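Local coordinates for esterase (PDB 7ATL), which hydrolyses carboxylic esters as a family VIII carboxylesterase of beta-lactamase fold and also transfers acyl groups to other acceptors, a promiscuous activity, at residues 61-66 against 343-348; 269-274 against 358-363. All blocks are in the same frame, centred on the assembly; numbering follows the deposited sequence.

Contact 1 of 2, residues 61-66 against 343-348; sequences FRLSSV and YGHSWF
R62 lays the start of its side chain over one face of the Y343 ring: CB stands 3.8 Å from the ring centroid and 23° off its normal, a CH-pi contact displaced toward the rim. From there the chain runs extended from CG to NE across the ring, with CD 3.7 Å from CZ of Y343, and carries the guanidinium beyond it to P251 O. The carbonyl of R62 points at H345 instead. NE2 of H345 donates to O of R62 at 2.7 Å, nearly straight at 171°, with the oxygen in the imidazole plane and the proton directed at a lone pair. Because ND1 is hydrogen-bonded to the backbone N of T361, both ring nitrogens are engaged and the rotation of the imidazole is fixed; a proton on NE2 and a neutral ring are consistent with this. F61 crosses the imidazole obliquely, and V66 sets CG2 3.8 Å from CB of H345. The first torsion of S64 (chi1 50°) tucks OG in between N and C of its own backbone, where it accepts from N of Y343 at 3.2 Å. Further on, a water accepts from W347 NE1 and donates to S65 O. These bonds join interior strand 345-350, and Y343 before it, to the turn carrying S65, whose OG is hydrogen-bonded to K68 NZ and Y171 OH: consistent with the SxxK nucleophile motif of class C beta-lactamase-like esterases.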
loop_
_atom_site.group_PDB
_atom_site.type_symbol
_atom_site.label_atom_id
_atom_site.label_comp_id
_atom_site.label_asym_id
_atom_site.label_seq_id
_atom_site.Cartn_x
_atom_site.Cartn_y
_atom_site.Cartn_z
ATOM N N PHE A 61 -5.627 8.624 7.840
ATOM C CA PHE A 61 -4.478 8.957 6.969
ATOM C C PHE A 61 -4.836 8.762 5.499
ATOM O O PHE A 61 -5.730 7.967 5.158
ATOM C CB PHE A 61 -3.258 8.104 7.310
ATOM C CG PHE A 61 -2.667 8.343 8.670
ATOM C CD1 PHE A 61 -3.248 7.789 9.794
ATOM C CD2 PHE A 61 -1.502 9.066 8.811
ATOM C CE1 PHE A 61 -2.686 7.977 11.044
ATOM C CE2 PHE A 61 -0.951 9.277 10.066
ATOM C CZ PHE A 61 -1.545 8.732 11.179
ATOM N N ARG A 62 -4.143 9.512 4.657
ATOM C CA ARG A 62 -3.973 9.165 3.231
ATOM C C ARG A 62 -3.104 7.913 3.213
ATOM O O ARG A 62 -2.021 7.958 3.834
ATOM C CB ARG A 62 -3.328 10.331 2.472
ATOM C CG ARG A 62 -4.184 11.589 2.454
ATOM C CD ARG A 62 -3.464 12.801 1.920
ATOM N NE ARG A 62 -4.299 13.990 2.035
ATOM C CZ ARG A 62 -4.448 14.725 3.138
ATOM N NH1 ARG A 62 -3.805 14.434 4.259
ATOM N NH2 ARG A 62 -5.229 15.779 3.100
ATOM N N LEU A 63 -3.562 6.844 2.559
ATOM C CA LEU A 63 -2.910 5.507 2.675
ATOM C C LEU A 63 -1.871 5.247 1.576
ATOM O O LEU A 63 -1.018 4.427 1.842
ATOM C CB LEU A 63 -3.990 4.428 2.687
ATOM C CG LEU A 63 -4.842 4.401 3.957
ATOM C CD1 LEU A 63 -5.925 3.341 3.850
ATOM C CD2 LEU A 63 -3.978 4.156 5.176
ATOM N N SER A 64 -1.897 5.962 0.443
ATOM C CA SER A 64 -1.143 5.664 -0.820
ATOM C C SER A 64 -1.112 4.139 -1.041
ATOM O O SER A 64 -2.207 3.549 -1.069
ATOM C CB SER A 64 0.234 6.329 -0.867
ATOM O OG SER A 64 0.992 6.096 0.319
ATOM N N SER A 65 0.053 3.491 -1.122
ATOM C CA SER A 65 0.133 2.051 -1.495
ATOM C C SER A 65 -0.399 1.124 -0.396
ATOM O O SER A 65 -0.550 -0.064 -0.670
ATOM C CB SER A 65 1.499 1.658 -1.886
ATOM O OG SER A 65 1.838 2.243 -3.132
ATOM N N VAL A 66 -0.751 1.626 0.779
ATOM C CA VAL A 66 -1.464 0.769 1.764
ATOM C C VAL A 66 -2.852 0.447 1.207
ATOM O O VAL A 66 -3.471 -0.486 1.726
ATOM C CB VAL A 66 -1.491 1.370 3.180
ATOM C CG1 VAL A 66 -2.270 0.494 4.152
ATOM C CG2 VAL A 66 -0.077 1.593 3.674
ATOM N N TYR A 343 3.171 8.138 1.513
ATOM C CA TYR A 343 2.731 9.211 2.459
ATOM C C TYR A 343 3.418 9.045 3.824
ATOM O O TYR A 343 3.471 10.025 4.583
ATOM C CB TYR A 343 1.203 9.294 2.582
ATOM C CG TYR A 343 0.549 10.183 1.550
ATOM C CD1 TYR A 343 0.830 11.542 1.509
ATOM C CD2 TYR A 343 -0.356 9.685 0.627
ATOM C CE1 TYR A 343 0.234 12.378 0.576
ATOM C CE2 TYR A 343 -0.969 10.506 -0.305
ATOM C CZ TYR A 343 -0.674 11.857 -0.326
ATOM O OH TYR A 343 -1.250 12.687 -1.231
ATOM N N GLY A 344 3.866 7.826 4.152
ATOM C CA GLY A 344 4.823 7.577 5.245
ATOM C C GLY A 344 4.443 6.372 6.082
ATOM O O GLY A 344 4.388 6.532 7.287
ATOM N N HIS A 345 4.219 5.201 5.487
ATOM C CA HIS A 345 3.664 4.027 6.223
ATOM C C HIS A 345 4.523 2.780 6.003
ATOM O O HIS A 345 5.213 2.692 4.944
ATOM C CB HIS A 345 2.204 3.729 5.868
ATOM C CG HIS A 345 1.321 4.926 5.723
ATOM N ND1 HIS A 345 1.275 5.942 6.656
ATOM C CD2 HIS A 345 0.438 5.258 4.745
ATOM C CE1 HIS A 345 0.383 6.838 6.264
ATOM N NE2 HIS A 345 -0.135 6.448 5.080
ATOM N N SER A 346 4.512 1.890 7.003
ATOM C CA SER A 346 5.012 0.495 6.916
ATOM C C SER A 346 4.008 -0.432 7.608
ATOM O O SER A 346 3.244 0.036 8.452
ATOM C CB SER A 346 6.414 0.340 7.456
ATOM O OG SER A 346 6.483 0.709 8.817
ATOM N N TRP A 347 3.952 -1.681 7.174
ATOM C CA TRP A 347 3.168 -2.730 7.859
ATOM C C TRP A 347 3.788 -4.090 7.529
ATOM O O TRP A 347 4.452 -4.217 6.492
ATOM C CB TRP A 347 1.683 -2.656 7.480
ATOM C CG TRP A 347 1.433 -2.944 6.033
ATOM C CD1 TRP A 347 1.301 -2.025 5.039
ATOM C CD2 TRP A 347 1.328 -4.241 5.411
ATOM N NE1 TRP A 347 1.094 -2.659 3.849
ATOM C CE2 TRP A 347 1.122 -4.018 4.034
ATOM C CE3 TRP A 347 1.376 -5.563 5.869
ATOM C CZ2 TRP A 347 0.977 -5.065 3.113
ATOM C CZ3 TRP A 347 1.219 -6.592 4.962
ATOM C CH2 TRP A 347 1.019 -6.347 3.603
ATOM N N PHE A 348 3.615 -5.054 8.421
ATOM C CA PHE A 348 4.072 -6.444 8.205
ATOM C C PHE A 348 3.370 -7.326 9.223
ATOM O O PHE A 348 2.995 -6.832 10.297
ATOM C CB PHE A 348 5.603 -6.564 8.272
ATOM C CG PHE A 348 6.256 -6.270 9.604
ATOM C CD1 PHE A 348 6.342 -7.243 10.591
ATOM C CD2 PHE A 348 6.828 -5.029 9.860
ATOM C CE1 PHE A 348 6.970 -6.976 11.801
ATOM C CE2 PHE A 348 7.454 -4.766 11.069
ATOM C CZ PHE A 348 7.521 -5.735 12.039
HETATM O O HOH W 1 1.017 -1.315 1.285
#

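Contact 2 of 2, residues 269-274 against 358-363; sequences GDADDV and VALTNT
G269, at the end of the short strand 268-269, brings the chain in beside L360, and its backbone carbonyl lies at the margin of the contact. D270 follows at the N-cap position of helix 271-283: its OD1 accepts from N of D273 at 2.9 Å, met from above the carboxylate plane, with an N-H...O angle of 151°. OD2 of the same carboxylate forms a salt bridge with R205, so the capping group is gripped at both oxygens. A271 opens the helix and meets both strand residues. CD1 of L360 reaches CA of A271 at 3.5 Å and also touches its CB. On the other strand residue, CG1 of V358 stands 4.1 Å from CB of A271. No hydrogen bond crosses between the segments; the evidence is for apolar packing of a helix on one face of the antiparallel sheet of the beta-lactamase fold, through V358 and L360, two residues apart on strand 355-361. D272 and D273 turn their carboxylates elsewhere, D272 to R57 and D273 to the backbone of R205 and N206. V274, one helical turn beyond D270, comes back to the strand: CG1, anti to its backbone N (chi1 174°), packs 3.6 Å from CG2 of V358, the two side chains crossing obliquely. CG2 of V274 lies 4.4 Å from CD1 of L360, and Y70 of helix 67-80 also touches V274.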
loop_
_atom_site.group_PDB
_atom_site.type_symbol
_atom_site.label_atom_id
_atom_site.label_comp_id
_atom_site.label_asym_id
_atom_site.label_seq_id
_atom_site.Cartn_x
_atom_site.Cartn_y
_atom_site.Cartn_z
ATOM N N GLY A 269 -7.833 5.864 5.529
ATOM C CA GLY A 269 -8.206 4.942 6.614
ATOM C C GLY A 269 -7.345 5.099 7.856
ATOM O O GLY A 269 -6.256 5.717 7.774
ATOM N N ASP A 270 -7.822 4.531 8.972
ATOM C CA ASP A 270 -7.136 4.601 10.285
ATOM C C ASP A 270 -6.301 3.342 10.472
ATOM O O ASP A 270 -6.480 2.391 9.724
ATOM C CB ASP A 270 -8.120 4.885 11.422
ATOM C CG ASP A 270 -9.122 3.789 11.681
ATOM O OD1 ASP A 270 -8.919 2.696 11.126
ATOM O OD2 ASP A 270 -10.097 4.046 12.446
ATOM N N ALA A 271 -5.397 3.383 11.438
ATOM C CA ALA A 271 -4.436 2.310 11.760
ATOM C C ALA A 271 -5.190 1.029 12.157
ATOM O O ALA A 271 -4.808 -0.042 11.664
ATOM C CB ALA A 271 -3.500 2.810 12.835
ATOM N N ASP A 272 -6.246 1.122 12.969
ATOM C CA ASP A 272 -6.977 -0.071 13.482
ATOM C C ASP A 272 -7.631 -0.829 12.334
ATOM O O ASP A 272 -7.730 -2.071 12.455
ATOM C CB ASP A 272 -8.031 0.273 14.537
ATOM C CG ASP A 272 -7.360 0.525 15.869
ATOM O OD1 ASP A 272 -7.009 -0.454 16.501
ATOM O OD2 ASP A 272 -7.089 1.703 16.201
ATOM N N ASP A 273 -8.101 -0.130 11.298
ATOM C CA ASP A 273 -8.694 -0.794 10.109
ATOM C C ASP A 273 -7.548 -1.535 9.414
ATOM O O ASP A 273 -7.725 -2.685 9.080
ATOM C CB ASP A 273 -9.488 0.167 9.215
ATOM C CG ASP A 273 -10.894 0.557 9.689
ATOM O OD1 ASP A 273 -11.462 -0.108 10.586
ATOM O OD2 ASP A 273 -11.423 1.532 9.139
ATOM N N VAL A 274 -6.362 -0.950 9.321
ATOM C CA VAL A 274 -5.201 -1.607 8.649
ATOM C C VAL A 274 -4.786 -2.847 9.450
ATOM O O VAL A 274 -4.391 -3.851 8.827
ATOM C CB VAL A 274 -4.038 -0.612 8.470
ATOM C CG1 VAL A 274 -2.772 -1.268 7.923
ATOM C CG2 VAL A 274 -4.457 0.562 7.597
ATOM N N VAL A 358 1.600 -2.193 12.458
ATOM C CA VAL A 358 1.114 -1.079 11.596
ATOM C C VAL A 358 1.774 0.212 12.093
ATOM O O VAL A 358 1.657 0.532 13.292
ATOM C CB VAL A 358 -0.421 -0.977 11.620
ATOM C CG1 VAL A 358 -0.883 0.323 10.981
ATOM C CG2 VAL A 358 -1.075 -2.166 10.948
ATOM N N ALA A 359 2.451 0.922 11.207
ATOM C CA ALA A 359 3.181 2.162 11.532
ATOM C C ALA A 359 2.795 3.239 10.518
ATOM O O ALA A 359 3.480 3.362 9.485
ATOM C CB ALA A 359 4.650 1.864 11.507
ATOM N N LEU A 360 1.689 3.935 10.775
ATOM C CA LEU A 360 1.193 5.043 9.913
ATOM C C LEU A 360 1.842 6.338 10.378
ATOM O O LEU A 360 1.837 6.574 11.586
ATOM C CB LEU A 360 -0.335 5.120 10.016
ATOM C CG LEU A 360 -1.085 3.862 9.567
ATOM C CD1 LEU A 360 -2.568 4.156 9.389
ATOM C CD2 LEU A 360 -0.518 3.275 8.281
ATOM N N THR A 361 2.418 7.117 9.472
ATOM C CA THR A 361 2.929 8.483 9.779
ATOM C C THR A 361 2.379 9.475 8.757
ATOM O O THR A 361 1.808 9.071 7.751
ATOM C CB THR A 361 4.465 8.592 9.860
ATOM O OG1 THR A 361 5.016 8.970 8.600
ATOM C CG2 THR A 361 5.141 7.330 10.351
ATOM N N ASN A 362 2.559 10.748 9.049
ATOM C CA ASN A 362 2.086 11.852 8.198
ATOM C C ASN A 362 3.331 12.492 7.605
ATOM O O ASN A 362 3.249 13.643 7.218
ATOM C CB ASN A 362 1.245 12.828 9.015
ATOM C CG ASN A 362 2.045 13.508 10.108
ATOM O OD1 ASN A 362 3.252 13.292 10.236
ATOM N ND2 ASN A 362 1.391 14.359 10.879
ATOM N N THR A 363 4.435 11.755 7.542
ATOM C CA THR A 363 5.750 12.275 7.101
ATOM C C THR A 363 6.334 11.388 5.991
ATOM O O THR A 363 6.840 10.298 6.284
ATOM C CB THR A 363 6.660 12.404 8.323
ATOM O OG1 THR A 363 5.975 13.270 9.232
ATOM C CG2 THR A 363 8.030 12.951 7.979
#

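From the N terminus the chain passes 61-66 first, then 269-274, and only later 343-348 and 358-363. Contact 1 therefore closes a loop of 276 intervening residues and contact 2 one of 83, and the two cross, since their segments alternate along the sequence. They are coupled on both sides. Strands 61-62 and 268-269 pair, with N of F61 3.0 Å from O of G269, a probable hydrogen bond; strands 345-350 and 355-361 are neighbours in the large antiparallel sheet, and just ahead of the first of them O of G344 lies 2.8 Å from OG1 of T361, a probable hydrogen bond. Together the contacts tie the two-stranded sheet and the start of helix 271-283 to the large sheet.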